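Local coordinates for protein HTP-2 (Caenorhabditis elegans, PDB 4TZM) that binds a closure motif of its partner HTP-3 through its HORMA domain and probably helps assemble the meiotic chromosome axis, at residues A[111-114]-A[120-123]. Sequence-based numbering, arbitrary orientation.
Sequences VVTE and EAIE
Val112 and Glu123 form an antiparallel hydrogen-bonded pair where strand 105-113 ends and strand 123-133 begins. Val112 N donates to Glu123 O at 2.8 Å, with an N-H...O angle of 164°. In the other direction Val112 O receives two amides: Ile122 N at 2.8 Å, nearly straight, and Glu123 N in a weak bond of 3.4 Å. Two residues thus oppose one, which defines a classic beta bulge. Residues 120-122 come in as a loop, so the end-to-end directions of 111-114 and 120-123 are 107° apart and only Glu123 sits in strand register with Val112.

Ala121 and Ile122 approach the Val112 carbonyl oxygen from different directions. Ala121 CB lies 3.4 Å from Val112 O and also meets Val111 CG1 at 3.6 Å. Ile122 CG1 touches the same oxygen, because a chi1 of 70° sets this branch between its own backbone N and carbonyl carbon; its apolar contact is with Val112 CG1, 4.0 Å away, the two side chains crossing at a slant. Val112 and Glu123 project from the same face of the sheet and meet at their CB atoms. Beyond CB the extended Glu123 chain carries a carboxylate whose OE1 bonds Ser248 OG and forms a salt bridge with Arg57. Farther along, the methyl CG2 of Thr113 rests 3.4 Å from Glu120 O, while its hydroxyl is bonded to His115 O in the connecting loop.

Strand 193-201 pairs with the other edge of 105-113, through backbone bonds of Val111 with Asn196 and Thr113 with Thr194, so the bulge lies within the antiparallel sheet of the HORMA domain. Two short, nearly straight bonds fix the backbone here, and the buried Val112 carbonyl is satisfied by amides while hydrocarbon groups pack around it.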
loop_
_atom_site.group_PDB
_atom_site.type_symbol
_atom_site.label_atom_id
_atom_site.label_comp_id
_atom_site.label_asym_id
_atom_site.label_seq_id
_atom_site.Cartn_x
_atom_site.Cartn_y
_atom_site.Cartn_z
ATOM N N VAL A 111 6.574 -9.061 3.417
ATOM C CA VAL A 111 6.692 -10.191 4.329
ATOM C C VAL A 111 8.118 -10.385 4.836
ATOM O O VAL A 111 9.052 -10.531 4.048
ATOM C CB VAL A 111 6.215 -11.488 3.646
ATOM C CG1 VAL A 111 6.514 -12.696 4.515
ATOM C CG2 VAL A 111 4.730 -11.400 3.329
ATOM N N VAL A 112 8.280 -10.389 6.157
ATOM C CA VAL A 112 9.594 -10.573 6.759
ATOM C C VAL A 112 9.704 -11.933 7.447
ATOM O O VAL A 112 8.876 -12.291 8.283
ATOM C CB VAL A 112 9.907 -9.463 7.774
ATOM C CG1 VAL A 112 11.318 -9.626 8.318
ATOM C CG2 VAL A 112 9.739 -8.096 7.125
ATOM N N THR A 113 10.732 -12.690 7.074
ATOM C CA THR A 113 10.989 -14.005 7.653
ATOM C C THR A 113 12.433 -14.099 8.127
ATOM O O THR A 113 13.293 -13.367 7.641
ATOM C CB THR A 113 10.726 -15.139 6.644
ATOM O OG1 THR A 113 11.550 -14.951 5.484
ATOM C CG2 THR A 113 9.265 -15.164 6.224
ATOM N N GLU A 114 12.704 -15.002 9.065
ATOM C CA GLU A 114 14.070 -15.204 9.540
ATOM C C GLU A 114 14.924 -15.894 8.474
ATOM O O GLU A 114 16.068 -15.507 8.236
ATOM C CB GLU A 114 14.078 -16.013 10.842
ATOM C CG GLU A 114 13.306 -17.321 10.786
ATOM C CD GLU A 114 13.458 -18.139 12.054
ATOM O OE1 GLU A 114 14.240 -17.727 12.940
ATOM O OE2 GLU A 114 12.797 -19.194 12.167
ATOM N N GLU A 120 6.073 -18.995 6.876
ATOM C CA GLU A 120 5.644 -18.367 8.119
ATOM C C GLU A 120 6.471 -17.116 8.384
ATOM O O GLU A 120 7.699 -17.175 8.430
ATOM C CB GLU A 120 5.767 -19.338 9.292
ATOM C CG GLU A 120 5.247 -18.779 10.606
ATOM C CD GLU A 120 5.374 -19.759 11.752
ATOM O OE1 GLU A 120 5.914 -20.864 11.537
ATOM O OE2 GLU A 120 4.931 -19.420 12.870
ATOM N N ALA A 121 5.798 -15.985 8.564
ATOM C CA ALA A 121 6.495 -14.716 8.734
ATOM C C ALA A 121 6.613 -14.308 10.197
ATOM O O ALA A 121 5.896 -14.814 11.060
ATOM C CB ALA A 121 5.795 -13.628 7.946
ATOM N N ILE A 122 7.533 -13.385 10.461
ATOM C CA ILE A 122 7.703 -12.818 11.791
ATOM C C ILE A 122 7.159 -11.391 11.808
ATOM O O ILE A 122 6.961 -10.802 12.872
ATOM C CB ILE A 122 9.183 -12.825 12.231
ATOM C CG1 ILE A 122 9.999 -11.818 11.414
ATOM C CG2 ILE A 122 9.772 -14.225 12.100
ATOM C CD1 ILE A 122 11.338 -11.465 12.043
ATOM N N GLU A 123 6.912 -10.848 10.617
ATOM C CA GLU A 123 6.325 -9.518 10.466
ATOM C C GLU A 123 5.703 -9.348 9.080
ATOM O O GLU A 123 6.313 -9.708 8.073
ATOM C CB GLU A 123 7.379 -8.435 10.707
ATOM C CG GLU A 123 6.849 -7.013 10.621
ATOM C CD GLU A 123 7.799 -5.999 11.233
ATOM O OE1 GLU A 123 7.865 -5.910 12.480
ATOM O OE2 GLU A 123 8.480 -5.290 10.465
#